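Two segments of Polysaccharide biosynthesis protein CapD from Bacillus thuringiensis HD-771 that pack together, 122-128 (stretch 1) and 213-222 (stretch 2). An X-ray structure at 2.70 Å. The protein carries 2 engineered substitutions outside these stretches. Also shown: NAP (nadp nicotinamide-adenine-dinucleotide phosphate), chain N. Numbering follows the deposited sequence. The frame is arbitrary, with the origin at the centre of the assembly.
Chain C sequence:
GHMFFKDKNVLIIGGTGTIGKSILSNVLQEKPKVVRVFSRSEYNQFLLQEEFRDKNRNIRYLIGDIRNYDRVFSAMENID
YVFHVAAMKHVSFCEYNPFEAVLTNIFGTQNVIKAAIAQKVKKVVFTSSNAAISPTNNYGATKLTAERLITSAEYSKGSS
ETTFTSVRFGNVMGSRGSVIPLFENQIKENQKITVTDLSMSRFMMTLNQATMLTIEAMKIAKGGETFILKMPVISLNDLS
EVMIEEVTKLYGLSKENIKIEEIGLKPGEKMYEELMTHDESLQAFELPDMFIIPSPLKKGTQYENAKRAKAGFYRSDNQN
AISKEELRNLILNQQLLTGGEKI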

ATOM      1  N   LYS C 122      -9.722  24.686  -9.820  1.00 20.97           N
ATOM      2  CA  LYS C 122     -10.941  25.242 -10.409  1.00 22.70           C
ATOM      3  C   LYS C 122     -11.630  24.275 -11.391  1.00 23.78           C
ATOM      4  O   LYS C 122     -12.820  23.983 -11.228  1.00 23.21           O
ATOM      5  CB  LYS C 122     -10.675  26.603 -11.054  1.00 23.03           C
ATOM      6  CG  LYS C 122     -10.122  27.608 -10.057  1.00 23.82           C
ATOM      7  CD  LYS C 122     -10.482  29.044 -10.403  1.00 25.16           C
ATOM      8  CE  LYS C 122      -9.951  30.020  -9.361  1.00 25.80           C
ATOM      9  NZ  LYS C 122      -8.464  30.200  -9.448  1.00 26.29           N
ATOM     10  N   LYS C 123     -10.888  23.799 -12.397  1.00 24.97           N
ATOM     11  CA  LYS C 123     -11.421  22.895 -13.420  1.00 25.59           C
ATOM     12  C   LYS C 123     -10.401  21.873 -13.876  1.00 23.56           C
ATOM     13  O   LYS C 123      -9.195  22.102 -13.817  1.00 20.93           O
ATOM     14  CB  LYS C 123     -11.864  23.657 -14.669  1.00 28.60           C
ATOM     15  CG  LYS C 123     -12.842  24.801 -14.440  1.00 32.22           C
ATOM     16  CD  LYS C 123     -13.301  25.356 -15.787  1.00 36.08           C
ATOM     17  CE  LYS C 123     -14.364  26.456 -15.718  1.00 37.80           C
ATOM     18  NZ  LYS C 123     -15.015  26.595 -17.059  1.00 38.27           N
ATOM     19  N   VAL C 124     -10.940  20.762 -14.376  1.00 22.40           N
ATOM     20  CA  VAL C 124     -10.187  19.671 -14.973  1.00 21.02           C
ATOM     21  C   VAL C 124     -10.850  19.288 -16.279  1.00 20.39           C
ATOM     22  O   VAL C 124     -12.078  19.163 -16.337  1.00 20.33           O
ATOM     23  CB  VAL C 124     -10.238  18.423 -14.097  1.00 20.88           C
ATOM     24  CG1 VAL C 124      -9.379  17.306 -14.694  1.00 20.77           C
ATOM     25  CG2 VAL C 124      -9.819  18.779 -12.682  1.00 21.16           C
ATOM     26  N   VAL C 125     -10.035  19.091 -17.313  1.00 19.78           N
ATOM     27  CA  VAL C 125     -10.491  18.567 -18.600  1.00 18.93           C
ATOM     28  C   VAL C 125      -9.828  17.227 -18.831  1.00 17.91           C
ATOM     29  O   VAL C 125      -8.612  17.158 -18.946  1.00 17.57           O
ATOM     30  CB  VAL C 125     -10.152  19.523 -19.748  1.00 18.89           C
ATOM     31  CG1 VAL C 125     -10.416  18.870 -21.100  1.00 18.54           C
ATOM     32  CG2 VAL C 125     -10.968  20.805 -19.595  1.00 19.32           C
ATOM     33  N   PHE C 126     -10.635  16.173 -18.862  1.00 17.30           N
ATOM     34  CA  PHE C 126     -10.167  14.856 -19.249  1.00 17.19           C
ATOM     35  C   PHE C 126     -10.247  14.731 -20.774  1.00 18.04           C
ATOM     36  O   PHE C 126     -11.177  15.244 -21.435  1.00 17.87           O
ATOM     37  CB  PHE C 126     -10.991  13.751 -18.576  1.00 16.75           C
ATOM     38  CG  PHE C 126     -10.594  12.356 -18.997  1.00 16.32           C
ATOM     39  CD1 PHE C 126      -9.292  11.910 -18.813  1.00 16.25           C
ATOM     40  CD2 PHE C 126     -11.520  11.484 -19.559  1.00 16.23           C
ATOM     41  CE1 PHE C 126      -8.904  10.637 -19.197  1.00 16.04           C
ATOM     42  CE2 PHE C 126     -11.146  10.207 -19.950  1.00 16.00           C
ATOM     43  CZ  PHE C 126      -9.832   9.789 -19.776  1.00 16.10           C
ATOM     44  N   THR C 127      -9.277  14.018 -21.315  1.00 18.22           N
ATOM     45  CA  THR C 127      -9.120  13.865 -22.731  1.00 18.50           C
ATOM     46  C   THR C 127      -9.418  12.400 -23.046  1.00 19.13           C
ATOM     47  O   THR C 127      -8.556  11.521 -22.873  1.00 18.86           O
ATOM     48  CB  THR C 127      -7.707  14.336 -23.088  1.00 18.71           C
ATOM     49  OG1 THR C 127      -7.762  15.734 -23.376  1.00 19.16           O
ATOM     50  CG2 THR C 127      -7.164  13.653 -24.245  1.00 18.76           C
ATOM     51  N   SER C 128     -10.663  12.145 -23.471  1.00 19.64           N
ATOM     52  CA  SER C 128     -11.130  10.788 -23.850  1.00 19.24           C
ATOM     53  C   SER C 128     -10.950  10.606 -25.333  1.00 20.22           C
ATOM     54  O   SER C 128     -10.549  11.545 -26.025  1.00 20.00           O
ATOM     55  CB  SER C 128     -12.612  10.572 -23.504  1.00 18.42           C
ATOM     56  OG  SER C 128     -13.006   9.232 -23.745  1.00 16.87           O
ATOM     57  N   LEU C 213     -10.270  22.398 -29.180  1.00 18.91           N
ATOM     58  CA  LEU C 213     -11.385  21.692 -28.548  1.00 18.88           C
ATOM     59  C   LEU C 213     -11.181  21.653 -27.039  1.00 18.39           C
ATOM     60  O   LEU C 213     -12.043  22.093 -26.284  1.00 17.06           O
ATOM     61  CB  LEU C 213     -11.507  20.267 -29.120  1.00 19.47           C
ATOM     62  CG  LEU C 213     -12.677  19.406 -28.610  1.00 20.83           C
ATOM     63  CD1 LEU C 213     -14.012  20.099 -28.885  1.00 21.07           C
ATOM     64  CD2 LEU C 213     -12.690  17.974 -29.167  1.00 21.26           C
ATOM     65  N   THR C 214     -10.010  21.160 -26.624  1.00 19.04           N
ATOM     66  CA  THR C 214      -9.655  21.018 -25.206  1.00 20.05           C
ATOM     67  C   THR C 214      -9.600  22.370 -24.470  1.00 20.21           C
ATOM     68  O   THR C 214     -10.278  22.560 -23.446  1.00 19.85           O
ATOM     69  CB  THR C 214      -8.301  20.283 -25.013  1.00 21.16           C
ATOM     70  OG1 THR C 214      -8.120  19.264 -26.011  1.00 20.98           O
ATOM     71  CG2 THR C 214      -8.232  19.636 -23.618  1.00 21.34           C
ATOM     72  N   ILE C 215      -8.817  23.304 -25.005  1.00 20.20           N
ATOM     73  CA  ILE C 215      -8.751  24.664 -24.460  1.00 20.30           C
ATOM     74  C   ILE C 215     -10.151  25.345 -24.340  1.00 22.01           C
ATOM     75  O   ILE C 215     -10.450  25.931 -23.284  1.00 21.69           O
ATOM     76  CB  ILE C 215      -7.708  25.510 -25.236  1.00 18.92           C
ATOM     77  CG1 ILE C 215      -6.312  25.143 -24.767  1.00 17.57           C
ATOM     78  CG2 ILE C 215      -7.917  27.001 -25.033  1.00 19.25           C
ATOM     79  CD1 ILE C 215      -5.215  25.576 -25.704  1.00 17.21           C
ATOM     80  N   GLU C 216     -10.999  25.256 -25.380  1.00 24.37           N
ATOM     81  CA  GLU C 216     -12.409  25.789 -25.305  1.00 26.07           C
ATOM     82  C   GLU C 216     -13.204  25.190 -24.160  1.00 25.90           C
ATOM     83  O   GLU C 216     -13.805  25.911 -23.362  1.00 26.04           O
ATOM     84  CB  GLU C 216     -13.219  25.559 -26.589  1.00 26.54           C
ATOM     85  CG  GLU C 216     -13.541  26.840 -27.332  1.00 28.55           C
ATOM     86  CD  GLU C 216     -14.787  27.549 -26.810  1.00 29.70           C
ATOM     87  OE1 GLU C 216     -15.855  26.907 -26.780  1.00 31.03           O
ATOM     88  OE2 GLU C 216     -14.719  28.756 -26.474  1.00 30.08           O
ATOM     89  N   ALA C 217     -13.194  23.864 -24.094  1.00 25.46           N
ATOM     90  CA  ALA C 217     -13.870  23.146 -23.022  1.00 25.26           C
ATOM     91  C   ALA C 217     -13.312  23.522 -21.653  1.00 24.52           C
ATOM     92  O   ALA C 217     -14.036  23.483 -20.678  1.00 24.40           O
ATOM     93  CB  ALA C 217     -13.782  21.644 -23.248  1.00 25.54           C
ATOM     94  N   MET C 218     -12.025  23.871 -21.584  1.00 24.17           N
ATOM     95  CA  MET C 218     -11.433  24.419 -20.348  1.00 23.01           C
ATOM     96  C   MET C 218     -12.142  25.713 -19.912  1.00 23.43           C
ATOM     97  O   MET C 218     -12.482  25.876 -18.746  1.00 21.89           O
ATOM     98  CB  MET C 218      -9.944  24.723 -20.545  1.00 22.09           C
ATOM     99  CG  MET C 218      -9.031  24.240 -19.439  1.00 21.77           C
ATOM    100  SD  MET C 218      -9.666  24.052 -17.766  1.00 20.09           S
ATOM    101  CE  MET C 218      -8.492  22.808 -17.266  1.00 20.88           C
ATOM    102  N   LYS C 219     -12.358  26.604 -20.885  1.00 24.45           N
ATOM    103  CA  LYS C 219     -12.929  27.930 -20.668  1.00 24.84           C
ATOM    104  C   LYS C 219     -14.435  27.931 -20.465  1.00 25.96           C
ATOM    105  O   LYS C 219     -14.938  28.669 -19.633  1.00 25.26           O
ATOM    106  CB  LYS C 219     -12.611  28.830 -21.868  1.00 25.19           C
ATOM    107  CG  LYS C 219     -11.141  29.199 -22.052  1.00 25.33           C
ATOM    108  CD  LYS C 219     -10.710  29.107 -23.516  1.00 26.67           C
ATOM    109  CE  LYS C 219     -10.098  30.390 -24.061  1.00 27.85           C
ATOM    110  NZ  LYS C 219      -8.681  30.612 -23.657  1.00 28.27           N
ATOM    111  N   ILE C 220     -15.145  27.123 -21.246  1.00 29.01           N
ATOM    112  CA  ILE C 220     -16.623  27.201 -21.374  1.00 33.17           C
ATOM    113  C   ILE C 220     -17.399  26.327 -20.380  1.00 34.24           C
ATOM    114  O   ILE C 220     -18.550  26.658 -20.000  1.00 33.59           O
ATOM    115  CB  ILE C 220     -17.068  26.785 -22.817  1.00 35.18           C
ATOM    116  CG1 ILE C 220     -16.581  27.802 -23.857  1.00 36.82           C
ATOM    117  CG2 ILE C 220     -18.588  26.601 -22.948  1.00 36.50           C
ATOM    118  CD1 ILE C 220     -17.055  29.235 -23.663  1.00 37.29           C
ATOM    119  N   ALA C 221     -16.776  25.214 -19.980  1.00 34.47           N
ATOM    120  CA  ALA C 221     -17.504  24.092 -19.411  1.00 33.67           C
ATOM    121  C   ALA C 221     -18.057  24.410 -18.044  1.00 33.65           C
ATOM    122  O   ALA C 221     -17.333  24.892 -17.169  1.00 31.66           O
ATOM    123  CB  ALA C 221     -16.647  22.839 -19.352  1.00 33.31           C
ATOM    124  N   LYS C 222     -19.358  24.148 -17.912  1.00 35.46           N
ATOM    125  CA  LYS C 222     -20.080  24.153 -16.643  1.00 36.68           C
ATOM    126  C   LYS C 222     -19.688  22.980 -15.719  1.00 33.74           C
ATOM    127  O   LYS C 222     -19.504  23.180 -14.517  1.00 33.72           O
ATOM    128  CB  LYS C 222     -21.600  24.226 -16.917  1.00 39.48           C
ATOM    129  CG  LYS C 222     -22.045  25.646 -17.304  1.00 42.60           C
ATOM    130  CD  LYS C 222     -22.799  25.764 -18.631  1.00 43.47           C
ATOM    131  CE  LYS C 222     -22.670  27.194 -19.181  1.00 44.27           C
ATOM    132  NZ  LYS C 222     -23.377  27.422 -20.476  1.00 43.18           N
TER
HETATM  133  PA  NAP N 400       1.161  10.893 -26.363  1.00 11.89           P
HETATM  134  O1A NAP N 400       1.936  11.656 -27.399  1.00 11.76           O
HETATM  135  O2A NAP N 400       1.564   9.475 -26.144  1.00 11.61           O
HETATM  136  O5B NAP N 400       1.183  11.674 -24.976  1.00 12.48           O
HETATM  137  C5B NAP N 400       1.118  10.943 -23.749  1.00 13.55           C
HETATM  138  C4B NAP N 400       1.618  11.825 -22.608  1.00 14.05           C
HETATM  139  O4B NAP N 400       1.401  11.243 -21.324  1.00 14.10           O
HETATM  140  C3B NAP N 400       3.109  12.000 -22.708  1.00 14.55           C
HETATM  141  O3B NAP N 400       3.354  13.301 -22.181  1.00 14.51           O
HETATM  142  C2B NAP N 400       3.644  10.895 -21.834  1.00 15.21           C
HETATM  143  O2B NAP N 400       4.982  11.199 -21.496  1.00 16.97           O
HETATM  144  C1B NAP N 400       2.640  10.916 -20.681  1.00 14.74           C
HETATM  145  N9A NAP N 400       2.408   9.688 -19.847  1.00 14.66           N
HETATM  146  C8A NAP N 400       2.180   8.394 -20.218  1.00 14.92           C
HETATM  147  N7A NAP N 400       1.978   7.571 -19.133  1.00 14.59           N
HETATM  148  C5A NAP N 400       2.070   8.351 -18.042  1.00 14.59           C
HETATM  149  C6A NAP N 400       1.981   8.185 -16.570  1.00 14.46           C
HETATM  150  N6A NAP N 400       1.740   6.993 -16.004  1.00 14.61           N
HETATM  151  N1A NAP N 400       2.137   9.265 -15.787  1.00 14.28           N
HETATM  152  C2A NAP N 400       2.383  10.488 -16.290  1.00 14.38           C
HETATM  153  N3A NAP N 400       2.488  10.722 -17.607  1.00 14.44           N
HETATM  154  C4A NAP N 400       2.344   9.726 -18.518  1.00 14.58           C
HETATM  155  O3  NAP N 400      -0.430  10.932 -26.636  1.00 11.95           O
HETATM  156  PN  NAP N 400      -1.285  12.079 -27.397  1.00 11.96           P
HETATM  157  O1N NAP N 400      -0.783  13.477 -27.066  1.00 12.34           O
HETATM  158  O2N NAP N 400      -1.484  11.655 -28.820  1.00 11.96           O
HETATM  159  O5D NAP N 400      -2.726  11.860 -26.761  1.00 12.19           O
HETATM  160  C5D NAP N 400      -3.048  12.524 -25.563  1.00 12.66           C
HETATM  161  C4D NAP N 400      -4.417  12.069 -25.067  1.00 13.08           C
HETATM  162  O4D NAP N 400      -5.327  12.126 -26.174  1.00 13.12           O
HETATM  163  C3D NAP N 400      -4.538  10.656 -24.469  1.00 13.12           C
HETATM  164  O3D NAP N 400      -5.270  10.744 -23.244  1.00 13.01           O
HETATM  165  C2D NAP N 400      -5.313   9.854 -25.487  1.00 13.32           C
HETATM  166  O2D NAP N 400      -6.165   8.873 -24.887  1.00 13.21           O
HETATM  167  C1D NAP N 400      -6.127  10.939 -26.194  1.00 13.49           C
HETATM  168  N1N NAP N 400      -6.506  10.627 -27.577  1.00 13.68           N
HETATM  169  C2N NAP N 400      -5.555  10.674 -28.524  1.00 14.03           C
HETATM  170  C3N NAP N 400      -5.796  10.404 -29.859  1.00 13.84           C
HETATM  171  C7N NAP N 400      -4.731  10.424 -30.899  1.00 14.26           C
HETATM  172  O7N NAP N 400      -5.007   9.994 -32.020  1.00 14.63           O
HETATM  173  N7N NAP N 400      -3.498  10.865 -30.634  1.00 14.44           N
HETATM  174  C4N NAP N 400      -7.183  10.087 -30.284  1.00 14.01           C
HETATM  175  C5N NAP N 400      -8.139  10.053 -29.171  1.00 13.95           C
HETATM  176  C6N NAP N 400      -7.776  10.346 -27.868  1.00 13.68           C
HETATM  177  P2B NAP N 400       5.983  10.076 -20.920  1.00 20.64           P
HETATM  178  O1X NAP N 400       7.291  10.835 -21.037  1.00 20.66           O
HETATM  179  O2X NAP N 400       5.599   9.878 -19.469  1.00 19.86           O
HETATM  180  O3X NAP N 400       5.821   8.821 -21.811  1.00 20.55           O

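The polar link between the stretches is the ammonium of Lys123, whose side chain runs from the strand to the C-terminal end of the helix. Its NZ donates to Ala221 O at 2.9 Å and to Met218 O at 3.1 Å; a third bond, from NZ to Lys219 O at 3.3 Å, is weak. These carbonyls lie where the final helical turn gives way to loop: Ala221 is the first residue to leave helical phi/psi, and its own backbone bond, N to Ala217 O at 3.3 Å, is weak. Carbonyls at a helix C-terminus lack the usual i+4 amide partners, so a cation suits them. The chain reaches them nearly extended, with chi1 m and chi2 to chi4 all t.

The strand and helix axes run at 150°, roughly antiparallel, and approach to 8.4 Å. The CA atoms of Val125 and Met218 mark the register, 6.2 Å apart. Strand alternation directs the CA-to-CB bonds of Lys123 and Val125 toward the helix and those of Val124 and Phe126 away.

Val125 supplies the apolar centre: CG1 lies 3.4 Å from Thr214 CG2, and CG2 lies 3.9 Å from Met218 CE. Met218 starts out sideways, but its end comes nearer the strand, with SD 3.8 Å from Lys123 CB. At the far end, Thr127 OG1 merely packs against Thr214 CG2 at 3.9 Å.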